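Local coordinates for capsular polysaccharide biosynthesis protein (Burkholderia pseudomallei, PDB 4BQN) that binds coenzyme A and probably acts as an acetyltransferase in making the bacterial capsular polysaccharide, at residues Phe63-Val68 with Gly174-Asp179; Arg73-Lys76 with Val80-Arg83. The protein carries 1 engineered substitution. All blocks are in the same frame, centred on the assembly; numbering follows the deposited sequence. Where two conformers were deposited one is given.

Interaction 1 of 2, residues Phe63-Val68 with Gly174-Asp179; sequences FLYQPV and GGKQID. With COA (coenzyme A), chain C.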
ATOM      1  N   PHE A  63      20.990  -1.671   4.756  1.00 14.19           N
ATOM      2  CA  PHE A  63      20.085  -1.840   3.624  1.00 13.40           C
ATOM      3  C   PHE A  63      18.720  -2.114   4.238  1.00 12.69           C
ATOM      4  O   PHE A  63      18.490  -3.190   4.792  1.00 14.00           O
ATOM      5  CB  PHE A  63      20.551  -3.010   2.750  1.00 14.68           C
ATOM      6  CG  PHE A  63      19.763  -3.222   1.475  1.00 13.50           C
ATOM      7  CD1 PHE A  63      19.569  -2.197   0.553  1.00 14.49           C
ATOM      8  CD2 PHE A  63      19.266  -4.489   1.169  1.00 13.89           C
ATOM      9  CE1 PHE A  63      18.866  -2.420  -0.628  1.00 15.51           C
ATOM     10  CE2 PHE A  63      18.561  -4.720  -0.007  1.00 15.36           C
ATOM     11  CZ  PHE A  63      18.363  -3.686  -0.912  1.00 14.60           C
ATOM     12  N   LEU A  64      17.857  -1.100   4.213  1.00 12.76           N
ATOM     13  CA  LEU A  64      16.463  -1.271   4.624  0.70 10.99           C
ATOM     14  C   LEU A  64      15.695  -1.609   3.371  1.00 10.90           C
ATOM     15  O   LEU A  64      15.788  -0.909   2.374  1.00 13.86           O
ATOM     16  CB  LEU A  64      15.898   0.014   5.235  0.70 14.20           C
ATOM     17  CG  LEU A  64      16.333   0.407   6.644  0.70 11.91           C
ATOM     18  CD1 LEU A  64      15.924   1.842   6.949  0.70 12.34           C
ATOM     19  CD2 LEU A  64      15.769  -0.547   7.691  0.70 17.32           C
ATOM     20  N   TYR A  65      14.942  -2.701   3.406  1.00 10.40           N
ATOM     21  CA  TYR A  65      14.292  -3.128   2.180  1.00 10.56           C
ATOM     22  C   TYR A  65      12.970  -3.802   2.466  1.00 10.46           C
ATOM     23  O   TYR A  65      12.761  -4.366   3.547  1.00 11.87           O
ATOM     24  CB  TYR A  65      15.214  -4.084   1.386  1.00 11.03           C
ATOM     25  CG  TYR A  65      15.384  -5.418   2.064  1.00 10.38           C
ATOM     26  CD1 TYR A  65      16.331  -5.596   3.085  1.00 12.32           C
ATOM     27  CD2 TYR A  65      14.552  -6.485   1.739  1.00 11.55           C
ATOM     28  CE1 TYR A  65      16.449  -6.810   3.749  1.00 12.85           C
ATOM     29  CE2 TYR A  65      14.661  -7.706   2.397  1.00 12.55           C
ATOM     30  CZ  TYR A  65      15.603  -7.851   3.401  1.00 11.37           C
ATOM     31  OH  TYR A  65      15.704  -9.060   4.040  1.00 12.81           O
ATOM     32  N   GLN A  66      12.089  -3.775   1.480  1.00  9.96           N
ATOM     33  CA  GLN A  66      10.865  -4.549   1.556  1.00 10.60           C
ATOM     34  C   GLN A  66      11.026  -5.817   0.741  1.00 10.90           C
ATOM     35  O   GLN A  66      11.745  -5.822  -0.269  1.00 11.91           O
ATOM     36  CB  GLN A  66       9.694  -3.726   1.029  1.00 10.45           C
ATOM     37  CG  GLN A  66       9.471  -2.468   1.857  1.00 10.86           C
ATOM     38  CD  GLN A  66       8.278  -1.658   1.413  1.00 10.82           C
ATOM     39  OE1 GLN A  66       8.182  -1.270   0.252  1.00 10.96           O
ATOM     40  NE2 GLN A  66       7.363  -1.380   2.341  1.00 10.64           N
ATOM     41  N   PRO A  67      10.363  -6.905   1.153  1.00 11.01           N
ATOM     42  CA  PRO A  67      10.441  -8.135   0.360  1.00 10.93           C
ATOM     43  C   PRO A  67       9.952  -7.959  -1.091  1.00 11.87           C
ATOM     44  O   PRO A  67       8.895  -7.375  -1.323  1.00 12.74           O
ATOM     45  CB  PRO A  67       9.509  -9.083   1.122  1.00 12.80           C
ATOM     46  CG  PRO A  67       9.608  -8.635   2.549  1.00 13.99           C
ATOM     47  CD  PRO A  67       9.616  -7.119   2.406  1.00 12.78           C
ATOM     48  N   VAL A  68      10.740  -8.444  -2.048  1.00 11.31           N
ATOM     49  CA  VAL A  68      10.361  -8.405  -3.467  1.00 11.76           C
ATOM     50  C   VAL A  68      10.764  -9.730  -4.084  1.00 11.73           C
ATOM     51  O   VAL A  68      11.944 -10.082  -4.109  1.00 12.59           O
ATOM     52  CB  VAL A  68      11.047  -7.250  -4.253  1.00 12.08           C
ATOM     53  CG1 VAL A  68      10.611  -7.278  -5.718  1.00 13.24           C
ATOM     54  CG2 VAL A  68      10.739  -5.891  -3.642  1.00 12.05           C
ATOM     55  N   GLY A 174      12.978 -15.168   0.441  1.00 16.84           N
ATOM     56  CA  GLY A 174      13.771 -16.371   0.696  1.00 18.42           C
ATOM     57  C   GLY A 174      13.464 -17.040   2.026  1.00 19.10           C
ATOM     58  O   GLY A 174      14.300 -17.754   2.566  1.00 22.19           O
ATOM     59  N   GLY A 175      12.261 -16.814   2.553  1.00 18.69           N
ATOM     60  CA  GLY A 175      11.861 -17.416   3.822  1.00 17.78           C
ATOM     61  C   GLY A 175      12.398 -16.718   5.065  1.00 17.08           C
ATOM     62  O   GLY A 175      12.306 -17.263   6.163  1.00 21.71           O
ATOM     63  N   LYS A 176      12.942 -15.517   4.908  1.00 16.88           N
ATOM     64  CA  LYS A 176      13.395 -14.722   6.049  1.00 15.60           C
ATOM     65  C   LYS A 176      12.239 -13.937   6.665  1.00 13.91           C
ATOM     66  O   LYS A 176      11.594 -13.155   5.964  1.00 15.22           O
ATOM     67  CB  LYS A 176      14.493 -13.753   5.612  1.00 16.79           C
ATOM     68  CG  LYS A 176      14.968 -12.861   6.741  1.00 16.83           C
ATOM     69  CD  LYS A 176      15.858 -11.734   6.241  1.00 15.42           C
ATOM     70  CE  LYS A 176      15.928 -10.642   7.297  1.00 18.12           C
ATOM     71  NZ  LYS A 176      16.710  -9.451   6.864  1.00 19.79           N
ATOM     72  N   GLN A 177      11.999 -14.122   7.967  1.00 14.45           N
ATOM     73  CA  GLN A 177      10.940 -13.398   8.673  0.70 15.96           C
ATOM     74  C   GLN A 177      11.155 -11.892   8.535  1.00 13.12           C
ATOM     75  O   GLN A 177      12.274 -11.417   8.630  1.00 15.17           O
ATOM     76  CB  GLN A 177      10.924 -13.806  10.151  0.70 21.58           C
ATOM     77  CG  GLN A 177       9.774 -13.240  10.975  0.70 21.39           C
ATOM     78  CD  GLN A 177       9.714 -13.850  12.365  0.70 28.35           C
ATOM     79  OE1 GLN A 177       9.228 -14.969  12.547  0.70 38.91           O
ATOM     80  NE2 GLN A 177      10.206 -13.117  13.355  0.70 34.40           N
ATOM     81  N   ILE A 178      10.072 -11.142   8.301  1.00 13.01           N
ATOM     82  CA  ILE A 178      10.177  -9.688   8.187  1.00 12.30           C
ATOM     83  C   ILE A 178      10.680  -9.104   9.513  1.00 11.69           C
ATOM     84  O   ILE A 178      10.154  -9.427  10.578  1.00 15.44           O
ATOM     85  CB  ILE A 178       8.840  -9.042   7.764  1.00 11.84           C
ATOM     86  CG1 ILE A 178       8.464  -9.520   6.363  1.00 12.69           C
ATOM     87  CG2 ILE A 178       8.948  -7.528   7.831  1.00 13.92           C
ATOM     88  CD1 ILE A 178       7.173  -8.935   5.808  1.00 15.14           C
ATOM     89  N   ASP A 179      11.723  -8.276   9.460  1.00 11.67           N
ATOM     90  CA  ASP A 179      12.292  -7.704  10.678  1.00 12.99           C
ATOM     91  C   ASP A 179      11.410  -6.660  11.360  1.00 13.29           C
ATOM     92  O   ASP A 179      11.321  -6.649  12.590  1.00 16.01           O
ATOM     93  CB  ASP A 179      13.678  -7.095  10.416  1.00 14.23           C
ATOM     94  CG  ASP A 179      14.722  -8.135  10.046  1.00 14.24           C
ATOM     95  OD1 ASP A 179      14.910  -9.089  10.829  1.00 16.93           O
ATOM     96  OD2 ASP A 179      15.351  -7.991   8.975  1.00 16.47           O
TER
HETATM   97  N1A COA C 320      -3.163  -8.211   1.163  0.88 11.01           N
HETATM   98  C2A COA C 320      -3.617  -8.474  -0.089  0.88 11.40           C
HETATM   99  N3A COA C 320      -2.842  -8.352  -1.180  0.88 11.17           N
HETATM  100  C4A COA C 320      -1.546  -7.989  -1.039  0.88 11.15           C
HETATM  101  C5A COA C 320      -0.993  -7.703   0.279  0.88 10.57           C
HETATM  102  C6A COA C 320      -1.893  -7.836   1.417  0.88 10.19           C
HETATM  103  N6A COA C 320      -1.447  -7.576   2.664  0.88 11.13           N
HETATM  104  N7A COA C 320       0.307  -7.359   0.130  0.88 12.43           N
HETATM  105  C8A COA C 320       0.572  -7.435  -1.199  0.88 11.16           C
HETATM  106  N9A COA C 320      -0.539  -7.783  -1.887  0.88 11.19           N
HETATM  107  C1B COA C 320      -0.679  -8.024  -3.328  0.88 12.15           C
HETATM  108  C2B COA C 320       0.174  -7.146  -4.226  0.88 13.86           C
HETATM  109  O2B COA C 320      -0.501  -5.920  -4.512  0.88 13.58           O
HETATM  110  C3B COA C 320       0.309  -8.061  -5.434  0.88 13.79           C
HETATM  111  O3B COA C 320      -0.940  -7.997  -6.148  0.88 14.72           O
HETATM  112  P3B COA C 320      -1.117  -8.595  -7.630  0.44 16.82           P
HETATM  113  O7A COA C 320      -2.502  -8.143  -8.021  0.44 21.14           O
HETATM  114  O8A COA C 320      -0.027  -7.937  -8.433  0.44 16.50           O
HETATM  115  O9A COA C 320      -0.964 -10.093  -7.508  0.44 17.89           O
HETATM  116  C4B COA C 320       0.435  -9.448  -4.805  0.88 12.45           C
HETATM  117  O4B COA C 320      -0.180  -9.351  -3.519  0.88 12.21           O
HETATM  118  C5B COA C 320       1.874  -9.942  -4.658  0.88 13.86           C
HETATM  119  O5B COA C 320       2.583  -8.960  -3.913  0.88 13.60           O
HETATM  120  P1A COA C 320       3.553  -9.343  -2.716  0.88 14.06           P
HETATM  121  O1A COA C 320       3.978  -8.045  -2.094  0.88 13.79           O
HETATM  122  O2A COA C 320       2.920 -10.366  -1.821  0.88 14.79           O
HETATM  123  O3A COA C 320       4.814 -10.075  -3.372  0.88 15.21           O
HETATM  124  P2A COA C 320       5.915  -9.687  -4.482  0.88 14.17           P
HETATM  125  O4A COA C 320       5.703 -10.605  -5.660  0.88 17.02           O
HETATM  126  O5A COA C 320       7.237  -9.753  -3.770  0.88 15.04           O
HETATM  127  O6A COA C 320       5.604  -8.197  -4.948  0.88 13.66           O
HETATM  128  CBP COA C 320       5.387  -5.809  -4.987  0.88 15.21           C
HETATM  129  CCP COA C 320       6.043  -6.995  -4.284  0.88 15.05           C
HETATM  130  CDP COA C 320       5.808  -4.503  -4.322  0.88 18.35           C
HETATM  131  CEP COA C 320       5.905  -5.765  -6.414  0.88 19.76           C
HETATM  132  CAP COA C 320       3.850  -6.013  -4.930  0.88 13.61           C
HETATM  133  OAP COA C 320       3.387  -5.845  -3.589  0.88 12.62           O
HETATM  134  C9P COA C 320       2.985  -5.156  -5.840  0.88 19.90           C
HETATM  135  O9P COA C 320       2.793  -5.488  -7.003  0.88 22.45           O
HETATM  136  N8P COA C 320       2.395  -4.073  -5.321  0.88 18.41           N
HETATM  137  C7P COA C 320       1.497  -3.230  -6.099  0.88 22.56           C
HETATM  138  C6P COA C 320       2.179  -2.320  -7.105  0.88 26.53           C
HETATM  139  C5P COA C 320       3.091  -1.387  -6.354  0.88 32.56           C
HETATM  140  O5P COA C 320       4.258  -1.677  -6.141  0.88 26.92           O
HETATM  141  N4P COA C 320       2.535  -0.259  -5.954  0.88 38.10           N
HETATM  142  C3P COA C 320       3.277   0.728  -5.221  0.88 35.62           C
HETATM  143  C2P COA C 320       2.591   1.003  -3.903  0.88 27.88           C
HETATM  144  S1P COA C 320       3.771   1.706  -2.821  0.88 26.50           S
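K176 reaches along the rim of Y65, the last residue of strand 62-65, an inner strand of the four-stranded parallel sheet. Beyond the strand's C-terminal end the chain enters the coenzyme A pocket with P67 and V68. In the lysine, CG stands anti to the backbone N (chi1 178°) and the chain stays extended beyond it, a full-length reach from a loop over to the sheet. K176 CB lies against the guanidinium of R83. K176 CD then passes 3.5 Å from Y65 OH, and CE keeps much the same spacing. K176 NZ arrives at the edge of the phenol, near the ring plane, and donates to Y65 OH at 3.0 Å. It also forms a salt bridge to D179, with K176 NZ to D179 OD2 at 2.9 Å on the syn side of the carboxylate and 17° out of its plane. A weak bond to A92 O adds a third acceptor. Y65 OH is hydrogen-bonded to D173 OD2 as well, and D179 OD2 takes the backbone N-H of S94, so the ammonium sits within a connected polar network. The D179 carboxylate would be expected to favour the charged lysine. At its other end Y65 is seated by its CB, Y65 CB lying 3.7 Å above the F63 ring and offset toward its rim. A second, apolar touch lies nearer the cofactor: P67 meets I178 at about a right angle, and the P67 ring also packs on N172, which binds coenzyme A. P67 CG lies 4.1 Å from both I178 CG1 and I178 CD1.

Interaction 2 of 2, residues Arg73-Lys76 with Val80-Arg83; sequences RGEK and VFLR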
ATOM      1  N   ARG A  73       9.812  -9.135 -11.366  1.00 11.99           N
ATOM      2  CA  ARG A  73      10.457  -8.582 -12.573  1.00 12.36           C
ATOM      3  C   ARG A  73      11.729  -9.329 -12.952  1.00 13.66           C
ATOM      4  O   ARG A  73      12.398  -8.974 -13.926  1.00 15.29           O
ATOM      5  CB  ARG A  73      10.786  -7.094 -12.404  1.00 11.29           C
ATOM      6  CG  ARG A  73       9.575  -6.186 -12.508  1.00 12.14           C
ATOM      7  CD  ARG A  73       9.968  -4.722 -12.354  1.00 13.42           C
ATOM      8  NE  ARG A  73      10.779  -4.279 -13.489  1.00 13.65           N
ATOM      9  CZ  ARG A  73      11.600  -3.225 -13.485  1.00 11.59           C
ATOM     10  NH1 ARG A  73      11.744  -2.476 -12.399  1.00 12.61           N
ATOM     11  NH2 ARG A  73      12.286  -2.906 -14.582  1.00 14.18           N
ATOM     12  N   GLY A  74      12.081 -10.346 -12.166  1.00 12.03           N
ATOM     13  CA  GLY A  74      13.322 -11.084 -12.379  1.00 13.08           C
ATOM     14  C   GLY A  74      14.229 -11.039 -11.166  1.00 10.83           C
ATOM     15  O   GLY A  74      14.075 -10.193 -10.281  1.00 12.67           O
ATOM     16  N   GLU A  75      15.204 -11.940 -11.144  1.00 12.28           N
ATOM     17  CA  GLU A  75      16.148 -12.024 -10.037  1.00 12.65           C
ATOM     18  C   GLU A  75      16.806 -10.697  -9.667  1.00 11.99           C
ATOM     19  O   GLU A  75      17.011 -10.435  -8.480  1.00 12.95           O
ATOM     20  CB  GLU A  75      17.226 -13.058 -10.360  1.00 14.98           C
ATOM     21  CG  GLU A  75      18.179 -13.317  -9.199  1.00 15.69           C
ATOM     22  CD  GLU A  75      19.230 -14.352  -9.510  1.00 19.80           C
ATOM     23  OE1 GLU A  75      19.744 -14.362 -10.643  1.00 22.21           O
ATOM     24  OE2 GLU A  75      19.545 -15.143  -8.601  1.00 21.52           O
ATOM     25  N   LYS A  76      17.153  -9.878 -10.663  1.00 12.09           N
ATOM     26  CA  LYS A  76      17.937  -8.662 -10.399  1.00 13.38           C
ATOM     27  C   LYS A  76      17.237  -7.677  -9.463  1.00 11.10           C
ATOM     28  O   LYS A  76      17.906  -6.882  -8.807  1.00 13.64           O
ATOM     29  CB  LYS A  76      18.307  -7.952 -11.709  1.00 14.69           C
ATOM     30  CG  LYS A  76      19.306  -8.698 -12.569  1.00 18.10           C
ATOM     31  CD  LYS A  76      19.659  -7.868 -13.794  1.00 16.66           C
ATOM     32  CE  LYS A  76      20.798  -8.497 -14.565  1.00 18.53           C
ATOM     33  NZ  LYS A  76      21.226  -7.556 -15.624  1.00 18.61           N
ATOM     34  N   VAL A  80      16.168 -10.883  -2.129  1.00 13.26           N
ATOM     35  CA  VAL A  80      17.181 -11.905  -1.828  1.00 13.25           C
ATOM     36  C   VAL A  80      18.488 -11.609  -2.576  1.00 12.91           C
ATOM     37  O   VAL A  80      19.570 -11.646  -1.993  1.00 15.69           O
ATOM     38  CB  VAL A  80      16.658 -13.315  -2.169  1.00 14.95           C
ATOM     39  CG1 VAL A  80      17.799 -14.310  -2.349  1.00 18.93           C
ATOM     40  CG2 VAL A  80      15.707 -13.788  -1.078  1.00 17.33           C
ATOM     41  N   PHE A  81      18.383 -11.300  -3.863  1.00 12.84           N
ATOM     42  CA  PHE A  81      19.561 -11.126  -4.697  1.00 13.01           C
ATOM     43  C   PHE A  81      20.278  -9.833  -4.336  1.00 14.02           C
ATOM     44  O   PHE A  81      21.506  -9.801  -4.233  1.00 14.93           O
ATOM     45  CB  PHE A  81      19.135 -11.129  -6.168  1.00 13.80           C
ATOM     46  CG  PHE A  81      20.274 -11.075  -7.144  1.00 14.87           C
ATOM     47  CD1 PHE A  81      21.076 -12.196  -7.366  1.00 17.54           C
ATOM     48  CD2 PHE A  81      20.526  -9.919  -7.877  1.00 15.93           C
ATOM     49  CE1 PHE A  81      22.110 -12.155  -8.290  1.00 21.33           C
ATOM     50  CE2 PHE A  81      21.556  -9.880  -8.805  1.00 18.49           C
ATOM     51  CZ  PHE A  81      22.351 -10.997  -9.006  1.00 23.82           C
ATOM     52  N   LEU A  82      19.521  -8.763  -4.128  1.00 12.97           N
ATOM     53  CA  LEU A  82      20.115  -7.484  -3.777  1.00 12.99           C
ATOM     54  C   LEU A  82      20.821  -7.531  -2.422  1.00 14.98           C
ATOM     55  O   LEU A  82      21.956  -7.067  -2.302  1.00 15.22           O
ATOM     56  CB  LEU A  82      19.062  -6.375  -3.818  1.00 13.36           C
ATOM     57  CG  LEU A  82      18.530  -6.084  -5.230  1.00 14.38           C
ATOM     58  CD1 LEU A  82      17.217  -5.325  -5.155  1.00 15.39           C
ATOM     59  CD2 LEU A  82      19.551  -5.338  -6.078  1.00 14.86           C
ATOM     60  N   ARG A  83      20.165  -8.080  -1.402  1.00 13.25           N
ATOM     61  CA  ARG A  83      20.779  -8.076  -0.084  1.00 14.85           C
ATOM     62  C   ARG A  83      21.999  -9.001  -0.017  1.00 14.16           C
ATOM     63  O   ARG A  83      22.886  -8.798   0.811  1.00 17.03           O
ATOM     64  CB  ARG A  83      19.777  -8.364   1.037  1.00 15.32           C
ATOM     65  CG  ARG A  83      19.207  -9.772   1.078  1.00 14.08           C
ATOM     66  CD  ARG A  83      18.003  -9.762   1.999  1.00 14.68           C
ATOM     67  NE  ARG A  83      17.197 -10.981   1.980  1.00 14.25           N
ATOM     68  CZ  ARG A  83      17.463 -12.095   2.666  1.00 15.46           C
ATOM     69  NH1 ARG A  83      18.577 -12.205   3.381  1.00 16.34           N
ATOM     70  NH2 ARG A  83      16.619 -13.125   2.617  1.00 16.44           N
TER
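E75 O is hydrogen-bonded to S78 OG and also packs against F81, with F81 CB 3.2 Å from E75 O. The ring leans in too, F81 CG lying 3.6 Å from E75 O. This is the short connection, with a 3-10 segment beginning at E75, that leads into helix 79-83, and the same S78 OG takes a weak bond from F81 N, tying the connection to the start of that helix. F81 has CG anti to its own backbone nitrogen (chi1 -175°), which sends the ring back toward the connection. There E75 crosses it at about a right angle. E75 CG comes to 3.6 Å from F81 CD1, and the carboxylate follows with E75 OE2 3.5 Å from F81 CD1, its plane inclined by 30° to the ring. On the same side of the ring plane, toward CD2, K76 CA is 3.8 Å from F81 CD2. K76 itself points away from the helix, and its NZ makes salt bridges to D50 and E46, both on helix 46-56. One residue beyond F81, L82 brings a methyl against the backbone of the connection, with L82 CD2 3.5 Å from K76 O, and also packs on I49 and L53. F81 rests on L53 too, so both hydrophobic side chains bridge the connection and helix 46-56. The direct meeting of the segments is therefore van der Waals packing of the F81 and L82 side chains on backbone carbonyls, the E75 chain and K76 CA; directional bonds are supplied by S78, at the backbone, and by D50 and E46, which hold the K76 ammonium.

In the fold
Along the chain the order is 63-68, 73-76, 80-83, 174-179, so interaction 2 falls wholly between the two halves of interaction 1. Their centres are 12 Å apart. Strands 62-65 and 91-94 are parallel neighbours in the sheet, and the chain between them passes through helices 70-73 and 79-83, a beta-alpha-beta crossover to which interaction 2 belongs. R83 joins the two contacts: R83 CD lies 3.2 Å from Y65 OH, its CB packs on F63, and its NE forms a salt bridge to D173. The crossover and the sequence-distant 174-179 loop thus both pack on strand 62-65, and interaction 1 reaches the coenzyme A pocket through P67 and V68.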